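Local coordinates for protein mevalonate kinase, putative (Leishmania major, PDB 2HFS) that probably catalyses the ATP-dependent phosphorylation of (R)-mevalonate to (R)-5-phosphomevalonate, the first of three steps from mevalonate to isopentenyl diphosphate, at residues Lys9-Gly14 against Arg48-Pro53; Val30-Glu35 against Asp207-Lys212. All coordinates share one frame; numbering follows the deposited sequence.

Contact 1 (Lys9-Gly14 against Arg48-Pro53)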
ATOM      1  N   LYS A   9      23.768 -19.021  -3.263  1.00 16.81           N
ATOM      2  CA  LYS A   9      23.079 -19.920  -2.343  1.00 16.45           C
ATOM      3  C   LYS A   9      22.144 -20.916  -3.095  1.00 15.39           C
ATOM      4  O   LYS A   9      21.704 -20.652  -4.219  1.00 15.65           O
ATOM      5  CB  LYS A   9      22.275 -19.104  -1.310  1.00 15.60           C
ATOM      6  CG  LYS A   9      23.117 -18.179  -0.432  1.00 18.46           C
ATOM      7  CD  LYS A   9      22.298 -17.523   0.684  1.00 17.72           C
ATOM      8  CE  LYS A   9      21.838 -18.515   1.755  1.00 14.31           C
ATOM      9  NZ  LYS A   9      21.597 -17.862   3.067  1.00 13.32           N
ATOM     10  N   SER A  10      21.835 -22.046  -2.461  1.00 15.53           N
ATOM     11  CA  SER A  10      20.919 -23.029  -3.042  1.00 15.21           C
ATOM     12  C   SER A  10      19.474 -22.832  -2.549  1.00 14.45           C
ATOM     13  O   SER A  10      18.518 -23.309  -3.166  1.00 13.56           O
ATOM     14  CB  SER A  10      21.400 -24.462  -2.779  1.00 16.67           C
ATOM     15  OG  SER A  10      21.341 -24.792  -1.408  1.00 18.35           O
ATOM     16  N   LYS A  11      19.333 -22.129  -1.435  1.00 12.77           N
ATOM     17  CA  LYS A  11      18.045 -21.891  -0.815  1.00 12.38           C
ATOM     18  C   LYS A  11      18.211 -20.661   0.065  1.00 11.65           C
ATOM     19  O   LYS A  11      19.231 -20.543   0.736  1.00 11.42           O
ATOM     20  CB  LYS A  11      17.665 -23.130   0.015  1.00 13.25           C
ATOM     21  CG  LYS A  11      16.338 -23.076   0.765  1.00 15.16           C
ATOM     22  CD  LYS A  11      16.189 -24.310   1.713  1.00 14.03           C
ATOM     23  CE  LYS A  11      14.767 -24.372   2.293  1.00 17.42           C
ATOM     24  NZ  LYS A  11      14.429 -25.655   3.027  1.00 20.45           N
ATOM     25  N   THR A  12      17.228 -19.748   0.069  1.00  9.17           N
ATOM     26  CA  THR A  12      17.235 -18.638   1.044  1.00  8.64           C
ATOM     27  C   THR A  12      16.956 -19.099   2.469  1.00  9.46           C
ATOM     28  O   THR A  12      16.210 -20.064   2.683  1.00  9.60           O
ATOM     29  CB  THR A  12      16.237 -17.513   0.647  1.00  7.16           C
ATOM     30  OG1 THR A  12      14.913 -18.053   0.537  1.00  7.22           O
ATOM     31  CG2 THR A  12      16.573 -16.980  -0.729  1.00  7.12           C
ATOM     32  N   THR A  13      17.566 -18.403   3.432  1.00  8.62           N
ATOM     33  CA  THR A  13      17.443 -18.704   4.860  1.00  9.82           C
ATOM     34  C   THR A  13      17.069 -17.459   5.656  1.00  9.29           C
ATOM     35  O   THR A  13      16.857 -17.529   6.875  1.00  8.84           O
ATOM     36  CB  THR A  13      18.774 -19.245   5.446  1.00  9.14           C
ATOM     37  OG1 THR A  13      19.826 -18.268   5.249  1.00 12.56           O
ATOM     38  CG2 THR A  13      19.255 -20.505   4.712  1.00  9.49           C
ATOM     39  N   GLY A  14      17.009 -16.318   4.972  1.00  9.99           N
ATOM     40  CA  GLY A  14      16.682 -15.052   5.633  1.00  9.20           C
ATOM     41  C   GLY A  14      15.182 -14.848   5.658  1.00 10.55           C
ATOM     42  O   GLY A  14      14.429 -15.762   5.283  1.00 10.25           O
ATOM     43  N   ARG A  48      10.366 -16.840  -0.481  1.00 10.75           N
ATOM     44  CA  ARG A  48      11.440 -17.801  -0.275  1.00 12.15           C
ATOM     45  C   ARG A  48      11.769 -18.374  -1.639  1.00 11.87           C
ATOM     46  O   ARG A  48      10.854 -18.650  -2.444  1.00 11.18           O
ATOM     47  CB  ARG A  48      10.990 -18.951   0.634  1.00 12.22           C
ATOM     48  CG  ARG A  48      10.748 -18.618   2.095  1.00 12.50           C
ATOM     49  CD  ARG A  48      10.248 -19.821   2.939  1.00 16.66           C
ATOM     50  NE  ARG A  48      11.318 -20.792   3.182  1.00 24.18           N
ATOM     51  CZ  ARG A  48      11.361 -21.675   4.189  1.00 25.76           C
ATOM     52  NH1 ARG A  48      10.387 -21.728   5.092  1.00 24.70           N
ATOM     53  NH2 ARG A  48      12.397 -22.501   4.296  1.00 23.42           N
ATOM     54  N   LEU A  49      13.061 -18.562  -1.879  1.00 10.75           N
ATOM     55  CA  LEU A  49      13.570 -19.085  -3.131  1.00  9.71           C
ATOM     56  C   LEU A  49      14.515 -20.261  -2.912  1.00 10.21           C
ATOM     57  O   LEU A  49      15.216 -20.316  -1.915  1.00  9.44           O
ATOM     58  CB  LEU A  49      14.341 -17.990  -3.866  1.00 11.02           C
ATOM     59  CG  LEU A  49      13.561 -16.769  -4.340  1.00  9.55           C
ATOM     60  CD1 LEU A  49      14.563 -15.826  -4.988  1.00  6.57           C
ATOM     61  CD2 LEU A  49      12.475 -17.170  -5.351  1.00  7.21           C
ATOM     62  N   GLU A  50      14.515 -21.193  -3.855  1.00 10.50           N
ATOM     63  CA  GLU A  50      15.557 -22.203  -3.941  1.00 10.96           C
ATOM     64  C   GLU A  50      15.776 -22.638  -5.377  1.00 11.19           C
ATOM     65  O   GLU A  50      14.884 -22.515  -6.217  1.00 10.68           O
ATOM     66  CB  GLU A  50      15.213 -23.391  -3.073  1.00 12.92           C
ATOM     67  CG  GLU A  50      13.875 -24.016  -3.400  1.00 15.61           C
ATOM     68  CD  GLU A  50      13.602 -25.158  -2.460  1.00 17.65           C
ATOM     69  OE1 GLU A  50      13.243 -24.894  -1.296  1.00 18.63           O
ATOM     70  OE2 GLU A  50      13.790 -26.307  -2.880  1.00 17.08           O
ATOM     71  N   ILE A  51      16.973 -23.142  -5.645  1.00 12.05           N
ATOM     72  CA  ILE A  51      17.351 -23.584  -6.981  1.00 13.43           C
ATOM     73  C   ILE A  51      16.510 -24.769  -7.414  1.00 12.67           C
ATOM     74  O   ILE A  51      16.033 -25.539  -6.573  1.00 13.53           O
ATOM     75  CB  ILE A  51      18.885 -23.841  -7.058  1.00 12.71           C
ATOM     76  CG1 ILE A  51      19.339 -24.929  -6.075  1.00 18.24           C
ATOM     77  CG2 ILE A  51      19.643 -22.541  -6.781  1.00 16.00           C
ATOM     78  CD1 ILE A  51      20.863 -25.234  -6.145  1.00 16.67           C
ATOM     79  N   ASN A  52      16.260 -24.867  -8.717  1.00 12.12           N
ATOM     80  CA  ASN A  52      15.471 -25.958  -9.277  1.00 12.70           C
ATOM     81  C   ASN A  52      16.323 -26.574 -10.385  1.00 13.26           C
ATOM     82  O   ASN A  52      16.174 -26.224 -11.541  1.00 13.60           O
ATOM     83  CB  ASN A  52      14.129 -25.415  -9.806  1.00 12.66           C
ATOM     84  CG  ASN A  52      12.991 -26.449  -9.748  1.00 14.09           C
ATOM     85  OD1 ASN A  52      13.092 -27.480  -9.080  1.00 12.74           O
ATOM     86  ND2 ASN A  52      11.900 -26.151 -10.429  1.00 14.81           N
ATOM     87  N   PRO A  53      17.283 -27.432 -10.025  1.00 12.88           N
ATOM     88  CA  PRO A  53      18.241 -27.928 -11.017  1.00 14.92           C
ATOM     89  C   PRO A  53      17.526 -28.685 -12.117  1.00 16.37           C
ATOM     90  O   PRO A  53      16.588 -29.429 -11.836  1.00 17.30           O
ATOM     91  CB  PRO A  53      19.131 -28.860 -10.205  1.00 14.63           C
ATOM     92  CG  PRO A  53      18.998 -28.383  -8.852  1.00 11.65           C
ATOM     93  CD  PRO A  53      17.545 -28.005  -8.693  1.00 13.61           C
TER
HETATM   94  O   HOH W   1      14.021 -27.137   0.260  1.00 28.02           O
HETATM   95  O   HOH W   2      13.844 -20.981   1.469  1.00 16.68           O
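Lys-11 sits across from Glu-50, and its side chain runs beside the glutamate's, both pointing the same way. CB lies over Glu-50 CB, and CG, anti to the backbone N (chi1 179°), meets that same carbon and Leu-49 O. Beyond CG the chain is extended. CE passes 3.6 Å from Arg-48 NH2, at the edge of the guanidinium, and 3.9 Å from Glu-50 OE1. At the tip, NZ stays 4.5 Å from Glu-50 OE1, beyond a salt bridge, and water 1 spans them, accepting from NZ and donating to OE1. The backbones form a single antiparallel bridge with Lys-11 and Glu-50 as a non-hydrogen-bonded pair: the N-terminal loop is laid along the end of strand 36-52 in the mixed sheet of this GHMP kinase, with Leu-49 and Thr-12 touching helix 114-130. Flanking the pair, Ile-51 N donates to Ser-10 O (2.9 Å) and Thr-12 N to Leu-49 O (2.9 Å). Thr-12 adds a third bond through its side chain: with OG1 between its own N and carbonyl carbon (chi1 58°), the hydroxyl accepts from Leu-49 N at 3.1 Å, while CG2 rests on Leu-49 CB. Water 2, at the edge of the guanidinium and in its plane, accepts from Arg-48 NE and donates to Thr-12 O. At Ser-10 the packing is tight, its CB 3.5 Å from Ile-51 CD1.

Contact 2 (Val30-Glu35 against Asp207-Lys212)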
ATOM      1  N   VAL A  30      -2.322  14.663  -4.084  1.00 12.25           N
ATOM      2  CA  VAL A  30      -0.899  14.485  -4.353  1.00 12.88           C
ATOM      3  C   VAL A  30      -0.547  14.612  -5.851  1.00 12.46           C
ATOM      4  O   VAL A  30       0.529  15.114  -6.207  1.00 13.82           O
ATOM      5  CB  VAL A  30      -0.414  13.124  -3.785  1.00 11.46           C
ATOM      6  CG1 VAL A  30      -1.094  11.940  -4.520  1.00 12.09           C
ATOM      7  CG2 VAL A  30       1.095  13.014  -3.833  1.00 14.60           C
ATOM      8  N   VAL A  31      -1.450  14.146  -6.711  1.00 13.59           N
ATOM      9  CA  VAL A  31      -1.323  14.282  -8.160  1.00 15.63           C
ATOM     10  C   VAL A  31      -1.146  15.756  -8.560  1.00 15.39           C
ATOM     11  O   VAL A  31      -0.506  16.056  -9.568  1.00 15.86           O
ATOM     12  CB  VAL A  31      -2.538  13.636  -8.870  1.00 12.94           C
ATOM     13  CG1 VAL A  31      -2.566  13.919 -10.378  1.00 16.41           C
ATOM     14  CG2 VAL A  31      -2.550  12.136  -8.601  1.00 15.64           C
ATOM     15  N   HIS A  32      -1.688  16.656  -7.736  1.00 16.13           N
ATOM     16  CA  HIS A  32      -1.698  18.088  -8.030  1.00 15.91           C
ATOM     17  C   HIS A  32      -0.718  18.881  -7.174  1.00 17.36           C
ATOM     18  O   HIS A  32      -0.781  20.121  -7.114  1.00 17.36           O
ATOM     19  CB  HIS A  32      -3.134  18.617  -7.940  1.00 16.76           C
ATOM     20  CG  HIS A  32      -4.055  17.938  -8.899  1.00 14.90           C
ATOM     21  ND1 HIS A  32      -4.399  18.490 -10.112  1.00 17.50           N
ATOM     22  CD2 HIS A  32      -4.631  16.712  -8.863  1.00 13.17           C
ATOM     23  CE1 HIS A  32      -5.191  17.654 -10.764  1.00 15.46           C
ATOM     24  NE2 HIS A  32      -5.328  16.560 -10.038  1.00 11.37           N
ATOM     25  N   GLY A  33       0.179  18.155  -6.509  1.00 18.00           N
ATOM     26  CA  GLY A  33       1.338  18.756  -5.864  1.00 17.20           C
ATOM     27  C   GLY A  33       1.272  18.812  -4.358  1.00 17.96           C
ATOM     28  O   GLY A  33       2.161  19.371  -3.726  1.00 19.46           O
ATOM     29  N   ALA A  34       0.220  18.234  -3.782  1.00 17.58           N
ATOM     30  CA  ALA A  34       0.029  18.266  -2.332  1.00 17.30           C
ATOM     31  C   ALA A  34       0.892  17.193  -1.689  1.00 16.92           C
ATOM     32  O   ALA A  34       1.262  16.223  -2.336  1.00 18.55           O
ATOM     33  CB  ALA A  34      -1.448  18.059  -1.989  1.00 17.26           C
ATOM     34  N   GLU A  35       1.236  17.374  -0.424  1.00 16.81           N
ATOM     35  CA  GLU A  35       1.987  16.348   0.301  1.00 15.89           C
ATOM     36  C   GLU A  35       1.024  15.227   0.700  1.00 14.16           C
ATOM     37  O   GLU A  35      -0.147  15.487   0.985  1.00 13.59           O
ATOM     38  CB  GLU A  35       2.644  16.929   1.551  1.00 15.37           C
ATOM     39  CG  GLU A  35       3.531  18.158   1.328  1.00 15.70           C
ATOM     40  CD  GLU A  35       4.286  18.580   2.581  1.00 18.12           C
ATOM     41  OE1 GLU A  35       3.997  18.079   3.690  1.00 23.54           O
ATOM     42  OE2 GLU A  35       5.188  19.425   2.467  1.00 22.65           O
ATOM     43  N   ASP A 207     -10.915  11.541 -14.131  1.00 17.16           N
ATOM     44  CA  ASP A 207     -12.153  12.206 -13.698  1.00 16.58           C
ATOM     45  C   ASP A 207     -11.855  13.422 -12.812  1.00 16.47           C
ATOM     46  O   ASP A 207     -12.499  14.456 -12.949  1.00 15.67           O
ATOM     47  CB  ASP A 207     -13.084  11.244 -12.951  1.00 19.31           C
ATOM     48  CG  ASP A 207     -13.869  10.339 -13.882  1.00 20.44           C
ATOM     49  OD1 ASP A 207     -13.702  10.438 -15.114  1.00 23.89           O
ATOM     50  OD2 ASP A 207     -14.663   9.481 -13.465  1.00 24.13           O
ATOM     51  N   VAL A 208     -10.884  13.293 -11.903  1.00 15.37           N
ATOM     52  CA  VAL A 208     -10.496  14.415 -11.041  1.00 15.09           C
ATOM     53  C   VAL A 208      -9.861  15.540 -11.870  1.00 14.49           C
ATOM     54  O   VAL A 208     -10.149  16.723 -11.641  1.00 15.33           O
ATOM     55  CB  VAL A 208      -9.600  13.965  -9.837  1.00 15.08           C
ATOM     56  CG1 VAL A 208      -9.236  15.153  -8.938  1.00 15.38           C
ATOM     57  CG2 VAL A 208     -10.312  12.906  -9.014  1.00 16.83           C
ATOM     58  N   HIS A 209      -9.023  15.182 -12.848  1.00 14.12           N
ATOM     59  CA  HIS A 209      -8.411  16.199 -13.731  1.00 12.69           C
ATOM     60  C   HIS A 209      -9.468  17.002 -14.462  1.00 11.44           C
ATOM     61  O   HIS A 209      -9.377  18.231 -14.566  1.00 11.04           O
ATOM     62  CB  HIS A 209      -7.525  15.547 -14.787  1.00 11.72           C
ATOM     63  CG  HIS A 209      -6.132  15.236 -14.326  1.00 15.65           C
ATOM     64  ND1 HIS A 209      -5.260  16.202 -13.865  1.00 13.25           N
ATOM     65  CD2 HIS A 209      -5.442  14.071 -14.313  1.00 16.07           C
ATOM     66  CE1 HIS A 209      -4.104  15.637 -13.556  1.00 14.79           C
ATOM     67  NE2 HIS A 209      -4.187  14.346 -13.821  1.00 14.56           N
ATOM     68  N   LYS A 210     -10.458  16.288 -14.988  1.00 10.23           N
ATOM     69  CA  LYS A 210     -11.577  16.889 -15.684  1.00 11.85           C
ATOM     70  C   LYS A 210     -12.368  17.845 -14.772  1.00 14.02           C
ATOM     71  O   LYS A 210     -12.710  18.960 -15.178  1.00 13.60           O
ATOM     72  CB  LYS A 210     -12.478  15.792 -16.259  1.00 11.43           C
HETATM   73  N   MSE A 211     -12.641  17.428 -13.538  1.00 15.37           N
HETATM   74  CA  MSE A 211     -13.361  18.315 -12.627  1.00 18.31           C
HETATM   75  C   MSE A 211     -12.572  19.604 -12.383  1.00 16.20           C
HETATM   76  O   MSE A 211     -13.145  20.691 -12.288  1.00 17.23           O
HETATM   77  CB  MSE A 211     -13.655  17.622 -11.300  1.00 18.19           C
HETATM   78  CG  MSE A 211     -14.404  18.533 -10.339  1.00 21.90           C
HETATM   79 SE   MSE A 211     -14.017  18.007  -8.528  1.00 30.01          SE
HETATM   80  CE  MSE A 211     -15.118  19.389  -7.548  1.00 24.30           C
ATOM     81  N   LYS A 212     -11.259  19.476 -12.271  1.00 16.35           N
ATOM     82  CA  LYS A 212     -10.386  20.635 -12.136  1.00 15.27           C
ATOM     83  C   LYS A 212     -10.510  21.554 -13.362  1.00 15.89           C
ATOM     84  O   LYS A 212     -10.717  22.758 -13.206  1.00 14.58           O
ATOM     85  CB  LYS A 212      -8.940  20.204 -11.925  1.00 14.78           C
ATOM     86  CG  LYS A 212      -8.035  21.329 -11.492  1.00 13.94           C
ATOM     87  CD  LYS A 212      -6.618  20.820 -11.281  1.00 13.90           C
ATOM     88  CE  LYS A 212      -5.745  21.930 -10.742  1.00 16.52           C
ATOM     89  NZ  LYS A 212      -4.316  21.524 -10.513  1.00 17.44           N
TER
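His-32 and His-209 have the closest CA atoms of the two backbones, still 9.0 Å apart, so the turn at Val-30-Glu-35 and helix 201-214 meet through side chains alone. Val-30-Glu-35 belongs to the loop linking strands 17-25 and 36-52 of the mixed sheet in this GHMP kinase, and the contact docks it on the helix near the molecular surface. Gly-33, whose N bonds to Val-30 O, takes a positive phi of 107° and carries the chain away just after His-32. His-32 buries more surface than any other residue here. Its CB points toward the helix, and its CE1 comes to 3.4 Å from His-209 ND1. The two rings meet obliquely, their planes at 54°. Beside His-32, Val-31 CG1 touches His-209 NE2 (3.8 Å) and CE1, the two side chains crossing at about a right angle, and Val-208 CG1 approaches His-32 NE2 more loosely, at 4.3 Å. Phe-219 of helix 216-239 adds a third ring beside His-32 and also touches Val-208 and Lys-212. Lys-212 arrives as a fully extended chain, tip to tip with the imidazole: CD packs on ND1 and CE1, and NZ donates to His-32 ND1 at 3.1 Å, 19° out of the ring plane.

Contacts 1 and 2 lie on opposite sides of the chain's centre, with their own centres about 44 Å apart and their nearest atoms about 31 Å apart, so neither touches the other. What joins them is strand 36-52: it starts just after the turn of contact 2 and ends in contact 1. Their segments alternate along the chain. Contact 1 is about 27 Å from the chain's centre and contact 2 about 20 Å, both taken from centre to centre. They also differ in character: Lys-9-Gly-14 pairs with the strand's end through one backbone bridge, whereas contact 2 ties a turn of that sheet to a helix 172 residues further on.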